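Long-range contacts in lyase/mutase (Burkholderia cenocepacia, PDB 4LSB), which belongs to a family of lyases and mutases built on a TIM-barrel fold and carries a bound magnesium ion: residues B[98-102]-B[130-136]; B[121-127]-B[160-166]; B[179-183]-B[206-211]. All blocks are in the same frame, centred on the assembly; numbering follows the deposited sequence.

Contact 1: residues B[98-102]-B[130-136]; sequences NGFGD and RADTPIY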
# COMPACT_ATOMS: atom_id res chain seq x y z
N ASN B 98 -1.55 -9.09 -21.14
CA ASN B 98 -1.72 -9.79 -22.43
C ASN B 98 -0.98 -11.15 -22.46
O ASN B 98 -0.71 -11.68 -23.55
CB ASN B 98 -1.25 -8.86 -23.55
CG ASN B 98 0.26 -8.71 -23.57
OD1 ASN B 98 0.92 -8.74 -22.51
ND2 ASN B 98 0.82 -8.59 -24.76
N GLY B 99 -0.66 -11.70 -21.28
CA GLY B 99 0.16 -12.93 -21.19
C GLY B 99 1.67 -12.65 -21.26
O GLY B 99 2.47 -13.60 -21.30
N PHE B 100 2.06 -11.37 -21.26
CA PHE B 100 3.48 -10.89 -21.20
C PHE B 100 4.29 -11.16 -22.48
O PHE B 100 5.52 -11.32 -22.48
CB PHE B 100 4.18 -11.42 -19.93
CG PHE B 100 3.49 -11.01 -18.68
CD1 PHE B 100 3.64 -9.71 -18.21
CD2 PHE B 100 2.63 -11.85 -18.03
CE1 PHE B 100 2.95 -9.29 -17.09
CE2 PHE B 100 1.94 -11.44 -16.90
CZ PHE B 100 2.12 -10.17 -16.41
N GLY B 101 3.57 -11.19 -23.59
CA GLY B 101 4.14 -11.52 -24.87
C GLY B 101 3.03 -11.72 -25.88
O GLY B 101 1.85 -11.89 -25.53
N ASP B 102 3.41 -11.66 -27.14
CA ASP B 102 2.48 -11.85 -28.24
C ASP B 102 2.15 -13.30 -28.55
O ASP B 102 1.05 -13.59 -28.96
CB ASP B 102 3.04 -11.23 -29.52
CG ASP B 102 3.31 -9.75 -29.39
OD1 ASP B 102 2.65 -9.06 -28.59
OD2 ASP B 102 4.21 -9.27 -30.09
N ARG B 130 0.89 -1.91 -28.65
CA ARG B 130 1.36 -1.15 -29.79
C ARG B 130 0.26 -0.20 -30.27
O ARG B 130 -0.76 -0.63 -30.81
CB ARG B 130 1.80 -2.10 -30.91
CG ARG B 130 2.86 -3.11 -30.45
CD ARG B 130 3.26 -4.15 -31.49
NE ARG B 130 2.17 -4.54 -32.38
CZ ARG B 130 1.55 -5.73 -32.40
NH1 ARG B 130 1.89 -6.73 -31.56
NH2 ARG B 130 0.57 -5.93 -33.28
N ALA B 131 0.46 1.09 -30.06
CA ALA B 131 -0.46 2.13 -30.56
C ALA B 131 -0.83 2.00 -32.05
O ALA B 131 -1.98 2.23 -32.41
CB ALA B 131 0.14 3.51 -30.30
N ASP B 132 0.11 1.61 -32.90
CA ASP B 132 -0.20 1.39 -34.32
C ASP B 132 -1.38 0.44 -34.42
O ASP B 132 -2.41 0.78 -34.98
CB ASP B 132 1.01 0.83 -35.09
N THR B 133 -1.22 -0.73 -33.83
CA THR B 133 -2.22 -1.80 -33.91
C THR B 133 -2.55 -2.25 -32.48
O THR B 133 -1.99 -3.26 -32.01
CB THR B 133 -1.64 -2.98 -34.69
OG1 THR B 133 -1.19 -2.53 -35.97
CG2 THR B 133 -2.68 -4.09 -34.87
N PRO B 134 -3.46 -1.52 -31.80
CA PRO B 134 -3.56 -1.64 -30.31
C PRO B 134 -4.23 -2.92 -29.84
O PRO B 134 -4.13 -3.26 -28.66
CB PRO B 134 -4.39 -0.40 -29.91
CG PRO B 134 -5.16 -0.04 -31.14
CD PRO B 134 -4.60 -0.76 -32.34
N ILE B 135 -4.90 -3.62 -30.75
CA ILE B 135 -5.66 -4.83 -30.44
C ILE B 135 -5.20 -5.91 -31.41
O ILE B 135 -5.12 -5.64 -32.60
CB ILE B 135 -7.19 -4.64 -30.62
CG1 ILE B 135 -7.71 -3.49 -29.77
CG2 ILE B 135 -7.95 -5.92 -30.29
CD1 ILE B 135 -7.79 -3.74 -28.27
N TYR B 136 -4.89 -7.10 -30.90
CA TYR B 136 -4.51 -8.22 -31.77
C TYR B 136 -5.60 -8.52 -32.79
O TYR B 136 -6.78 -8.43 -32.48
CB TYR B 136 -4.21 -9.52 -30.98
CG TYR B 136 -3.00 -9.47 -30.08
CD1 TYR B 136 -1.70 -9.62 -30.58
CD2 TYR B 136 -3.16 -9.28 -28.74
CE1 TYR B 136 -0.60 -9.55 -29.74
CE2 TYR B 136 -2.08 -9.20 -27.89
CZ TYR B 136 -0.81 -9.35 -28.38
OH TYR B 136 0.22 -9.23 -27.48
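One phenolic oxygen does nearly all the joining here. Two loops whose nearest CA atoms, those of Asp-102 and Tyr-136, are still 8.6 Å apart are bridged by the ring of Tyr-136, which reaches across and uses its hydroxyl twice. Tyr-136 OH donates to Asp-102 OD1 (2.7 Å) and accepts from Asn-98 ND2 (2.9 Å), both partners lying at the ring edge near its plane. The other end of that amide is also in use: Asn-98 OD1 takes the backbone N of Phe-100 at 3.1 Å, an Asx turn, and the chain passes through Gly-99 and Phe-100 with positive phi. Nearer the solvent, Asp-102 OD2 makes a long salt bridge to Arg-130 NH1, 3.7 Å away. Both loops lead from the C-terminal ends of parallel strands, 92-95 and 121-125, into the helices that follow, the side where TIM barrels keep their active sites. The magnesium, bound by Ser-58 and Glu-97, lies about 8 Å from the Asn-98 side chain. Arg-144 backs the junction, with a cation-pi contact to Tyr-136 and hydrogen bonds to the carbonyls of Asn-98, Gly-101 and Asp-102. The phenol spends its proton on a carboxylate and accepts an amide N-H with a lone pair; with Asn-98 OD1 held in the turn, these bonds together fix which way the amide faces.

Contact 2: residues B[121-127]-B[160-166]; sequences GGSIEDA and TLTARCE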
# COMPACT_ATOMS: atom_id res chain seq x y z
N GLY B 121 -7.28 -18.67 -11.10
CA GLY B 121 -7.84 -18.12 -12.29
C GLY B 121 -6.97 -16.96 -12.76
O GLY B 121 -6.06 -16.49 -12.06
N GLY B 122 -7.25 -16.50 -13.94
CA GLY B 122 -6.58 -15.28 -14.44
C GLY B 122 -7.11 -14.80 -15.76
O GLY B 122 -7.83 -15.53 -16.42
N SER B 123 -6.72 -13.57 -16.14
CA SER B 123 -7.16 -12.88 -17.34
C SER B 123 -6.06 -12.70 -18.38
O SER B 123 -4.93 -12.31 -18.06
CB SER B 123 -7.71 -11.47 -17.02
OG SER B 123 -6.77 -10.58 -16.39
N ILE B 124 -6.42 -12.91 -19.63
CA ILE B 124 -5.55 -12.65 -20.78
C ILE B 124 -6.27 -11.68 -21.68
O ILE B 124 -7.36 -11.98 -22.18
CB ILE B 124 -5.19 -13.92 -21.56
CG1 ILE B 124 -4.40 -14.90 -20.70
CG2 ILE B 124 -4.34 -13.61 -22.78
CD1 ILE B 124 -3.02 -14.43 -20.20
N GLU B 125 -5.65 -10.54 -21.90
CA GLU B 125 -6.26 -9.52 -22.73
C GLU B 125 -5.71 -9.47 -24.13
O GLU B 125 -4.60 -9.98 -24.40
CB GLU B 125 -6.17 -8.16 -22.05
CG GLU B 125 -4.78 -7.63 -21.89
CD GLU B 125 -4.65 -6.59 -20.78
OE1 GLU B 125 -5.22 -6.71 -19.66
OE2 GLU B 125 -3.91 -5.63 -21.03
N ASP B 126 -6.46 -8.84 -25.03
CA ASP B 126 -6.05 -8.71 -26.46
C ASP B 126 -5.47 -7.35 -26.85
O ASP B 126 -5.59 -6.92 -27.99
CB ASP B 126 -7.24 -9.11 -27.37
CG ASP B 126 -8.49 -8.24 -27.13
OD1 ASP B 126 -8.34 -7.26 -26.41
OD2 ASP B 126 -9.57 -8.53 -27.67
N ALA B 127 -4.87 -6.65 -25.90
CA ALA B 127 -4.16 -5.42 -26.16
C ALA B 127 -2.71 -5.76 -26.42
O ALA B 127 -2.08 -6.45 -25.63
CB ALA B 127 -4.27 -4.45 -25.00
N THR B 160 -9.98 -20.96 -13.74
CA THR B 160 -11.01 -20.10 -14.33
C THR B 160 -10.36 -19.02 -15.16
O THR B 160 -9.78 -18.06 -14.60
CB THR B 160 -11.92 -19.47 -13.28
OG1 THR B 160 -12.60 -20.51 -12.60
CG2 THR B 160 -12.92 -18.53 -13.95
N LEU B 161 -10.38 -19.23 -16.49
CA LEU B 161 -9.79 -18.32 -17.45
C LEU B 161 -10.75 -17.21 -17.88
O LEU B 161 -11.81 -17.47 -18.42
CB LEU B 161 -9.23 -19.00 -18.70
CG LEU B 161 -8.60 -18.04 -19.73
CD1 LEU B 161 -7.24 -17.51 -19.31
CD2 LEU B 161 -8.45 -18.69 -21.10
N THR B 162 -10.34 -15.97 -17.62
CA THR B 162 -11.07 -14.79 -18.09
C THR B 162 -10.38 -14.29 -19.37
O THR B 162 -9.20 -13.98 -19.36
CB THR B 162 -11.12 -13.69 -17.03
OG1 THR B 162 -11.75 -14.16 -15.84
CG2 THR B 162 -11.91 -12.50 -17.53
N ALA B 163 -11.14 -14.20 -20.47
CA ALA B 163 -10.66 -13.64 -21.69
C ALA B 163 -11.17 -12.20 -21.77
O ALA B 163 -12.38 -11.95 -21.60
CB ALA B 163 -11.17 -14.45 -22.88
N ARG B 164 -10.22 -11.27 -21.92
CA ARG B 164 -10.51 -9.83 -22.04
C ARG B 164 -10.43 -9.30 -23.47
O ARG B 164 -9.49 -9.58 -24.24
CB ARG B 164 -9.55 -9.03 -21.16
CG ARG B 164 -9.96 -8.97 -19.69
CD ARG B 164 -8.98 -8.31 -18.75
NE ARG B 164 -8.72 -6.92 -19.12
CZ ARG B 164 -8.17 -6.03 -18.33
NH1 ARG B 164 -7.84 -6.31 -17.08
NH2 ARG B 164 -7.95 -4.82 -18.79
N CYS B 165 -11.41 -8.49 -23.81
CA CYS B 165 -11.39 -7.71 -25.05
C CYS B 165 -11.27 -6.23 -24.69
O CYS B 165 -12.12 -5.67 -23.97
CB CYS B 165 -12.61 -7.96 -25.92
SG CYS B 165 -12.64 -6.84 -27.33
N GLU B 166 -10.20 -5.61 -25.17
CA GLU B 166 -9.81 -4.31 -24.69
C GLU B 166 -10.26 -3.15 -25.58
O GLU B 166 -9.86 -2.02 -25.37
CB GLU B 166 -8.30 -4.26 -24.49
CG GLU B 166 -7.78 -5.32 -23.57
CD GLU B 166 -8.26 -5.15 -22.14
OE1 GLU B 166 -7.84 -4.17 -21.49
OE2 GLU B 166 -9.05 -5.99 -21.65
O HOH W 1 -8.18 -8.65 -15.15
O HOH W 2 -7.77 -11.83 -25.01
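Follow the backbone first. Gly-122 N gives to Thr-160 O (3.0 Å), Thr-162 N to Gly-122 O (2.8 Å), Ile-124 N to Thr-162 O (3.0 Å) and Arg-164 N to Ile-124 O (3.0 Å). Then the ladder loosens: Asp-126 N to Arg-164 O is weak at 3.2 Å, and water 2 donates to Ile-124 O and Arg-164 O, both at 2.9 Å. These are neighbouring parallel strands of the TIM barrel, 121-125 and 160-164, joined through helix 138-153 in a right-handed beta-alpha-beta crossover. The backbones of Ser-123 and Glu-125 bond instead to the strand 92-95 side, at Ala-94, Leu-96 and Glu-97, and Leu-161 N goes to Asp-191. Asp-126 divides its carboxylate: OD1 accepts Glu-166 N at 2.8 Å, OD2 the hydroxyl of Tyr-185. Arg-164 pairs with Glu-166 through NE to OE2 (2.7 Å) and NH2 to OE1 (2.8 Å). Glu-125 OE1, 3.4 Å from Arg-164 NH2, sits over the guanidinium face and interacts by charge alone; the Glu-125 side chain lies about 4 Å from the magnesium. Water 1 joins Ser-123 OG (2.7 Å) to Arg-164 NH1 (3.1 Å), while Thr-162 OG1 is taken by Arg-238.

Contact 3: residues B[179-183]-B[206-211]; sequences IARLV and AVTRAV
Build two regular alpha-helical pieces, 179-183 and 206-211, with their axes 9.8 Å apart at closest approach and their N-to-C directions 36° apart (signed crossing angle -36°). Within them, Val-183 N bonds to Ile-179 O at 2.9 Å, Ala-210 N to Ala-206 O at 3.1 Å and Val-211 N to Val-207 O at 2.9 Å. For register, set the CA atoms of Ile-179 and Val-207 6.1 Å apart and those of Val-183 and Val-211 5.6 Å apart, so the helices draw slightly closer toward their C-terminal ends. Ile-179 buries the most surface. Its CB points toward the other helix, and with chi1 m and chi2 t it spreads over one turn: Ile-179 CG1 lies 3.8 Å from Val-207 CG2, Ile-179 CG2 3.7 Å from Ala-210 CB and Ile-179 CD1 4.4 Å from Ala-206 CB. One turn on, Leu-182 (chi1 m, chi2 t) touches two valines, with CD1 3.8 Å from Val-207 CG1 and CB 4.0 Å from Val-211 CG2. Val-207 and Val-211, both with chi1 t, thus present a methyl-rich strip. Val-183, chi1 t, completes the seam, its CG2 4.0 Å from Ala-210 O and 4.4 Å from Val-211 CG2. Everything between the segments is van der Waals packing, characteristic of consecutive helices in the outer layer of a TIM barrel. Helix 175-187 lies beside helix 138-153, where Ala-180 and Arg-181 meet Arg-138; strand 192-194 runs between the two packed helices in the chain, and its Leu-193 touches both Leu-182 and Val-211.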
# COMPACT_ATOMS: atom_id res chain seq x y z
N ILE B 179 -18.47 -7.85 -28.83
CA ILE B 179 -19.25 -9.09 -28.59
C ILE B 179 -18.74 -10.24 -29.40
O ILE B 179 -18.64 -11.35 -28.90
CB ILE B 179 -20.78 -8.86 -28.77
CG1 ILE B 179 -21.34 -8.15 -27.54
CG2 ILE B 179 -21.57 -10.13 -28.99
CD1 ILE B 179 -22.66 -7.45 -27.82
N ALA B 180 -18.38 -10.00 -30.65
CA ALA B 180 -17.96 -11.09 -31.52
C ALA B 180 -16.68 -11.69 -30.99
O ALA B 180 -16.52 -12.89 -30.96
CB ALA B 180 -17.78 -10.63 -32.94
N ARG B 181 -15.75 -10.85 -30.58
CA ARG B 181 -14.49 -11.34 -29.95
C ARG B 181 -14.78 -12.20 -28.71
O ARG B 181 -14.24 -13.31 -28.53
CB ARG B 181 -13.62 -10.15 -29.59
CG ARG B 181 -12.92 -9.53 -30.81
CD ARG B 181 -12.10 -8.30 -30.42
NE ARG B 181 -11.35 -7.83 -31.59
CZ ARG B 181 -10.19 -8.33 -32.02
NH1 ARG B 181 -9.58 -9.31 -31.37
NH2 ARG B 181 -9.63 -7.82 -33.11
N LEU B 182 -15.65 -11.69 -27.85
CA LEU B 182 -15.94 -12.39 -26.59
C LEU B 182 -16.56 -13.71 -26.87
O LEU B 182 -16.26 -14.68 -26.22
CB LEU B 182 -16.84 -11.61 -25.63
CG LEU B 182 -16.26 -10.33 -25.06
CD1 LEU B 182 -17.29 -9.69 -24.14
CD2 LEU B 182 -14.98 -10.59 -24.29
N VAL B 183 -17.47 -13.73 -27.84
CA VAL B 183 -18.08 -15.00 -28.24
C VAL B 183 -17.02 -15.98 -28.82
O VAL B 183 -17.04 -17.18 -28.58
CB VAL B 183 -19.18 -14.72 -29.31
CG1 VAL B 183 -19.60 -16.01 -29.99
CG2 VAL B 183 -20.36 -14.03 -28.66
N ALA B 206 -26.80 -6.70 -23.51
CA ALA B 206 -26.58 -7.31 -24.83
C ALA B 206 -25.36 -8.21 -24.83
O ALA B 206 -25.34 -9.22 -25.51
CB ALA B 206 -26.41 -6.24 -25.87
N VAL B 207 -24.31 -7.77 -24.17
CA VAL B 207 -23.13 -8.65 -23.95
C VAL B 207 -23.50 -9.95 -23.23
O VAL B 207 -23.17 -11.02 -23.71
CB VAL B 207 -22.00 -7.95 -23.16
CG1 VAL B 207 -20.85 -8.91 -22.96
CG2 VAL B 207 -21.49 -6.80 -23.99
N THR B 208 -24.19 -9.86 -22.10
CA THR B 208 -24.45 -11.07 -21.32
C THR B 208 -25.40 -12.01 -22.08
O THR B 208 -25.26 -13.24 -22.02
CB THR B 208 -25.05 -10.72 -19.93
OG1 THR B 208 -26.34 -10.11 -20.08
CG2 THR B 208 -24.16 -9.71 -19.18
N ARG B 209 -26.40 -11.43 -22.75
CA ARG B 209 -27.31 -12.28 -23.55
C ARG B 209 -26.59 -13.04 -24.67
O ARG B 209 -26.81 -14.26 -24.87
CB ARG B 209 -28.47 -11.45 -24.14
CG ARG B 209 -29.72 -12.28 -24.46
CD ARG B 209 -30.85 -11.38 -25.05
NE ARG B 209 -30.34 -10.90 -26.32
CZ ARG B 209 -30.40 -11.56 -27.47
NH1 ARG B 209 -31.07 -12.72 -27.56
NH2 ARG B 209 -29.85 -11.05 -28.55
N ALA B 210 -25.78 -12.33 -25.43
CA ALA B 210 -25.02 -12.94 -26.53
C ALA B 210 -23.95 -13.93 -26.07
O ALA B 210 -23.70 -14.91 -26.73
CB ALA B 210 -24.34 -11.88 -27.38
N VAL B 211 -23.28 -13.64 -24.97
CA VAL B 211 -22.19 -14.49 -24.50
C VAL B 211 -22.72 -15.73 -23.77
O VAL B 211 -22.21 -16.82 -23.99
CB VAL B 211 -21.24 -13.66 -23.64
CG1 VAL B 211 -20.30 -14.54 -22.84
CG2 VAL B 211 -20.45 -12.74 -24.48

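The three contacts sample different layers of one barrel. Contact 2 is the buried one, a strand pair with backbone bonding and charged side chains near the metal; contact 1 is at the surface, where loops beyond the strand ends meet through side-chain polar groups; contact 3, partly buried, packs outer helices by apolar side chains. Contacts 1 and 2 share the chain running on from strand 121-125, and Tyr-136 N lies 3.0 Å from Asp-126 O, a probable hydrogen bond. Contact 3 follows on from strand 160-164 into helix 175-187, whose Leu-182 packs on Cys-165. Arg-181 reaches both other contacts, touching Cys-165 and probably bonding to Tyr-136 O.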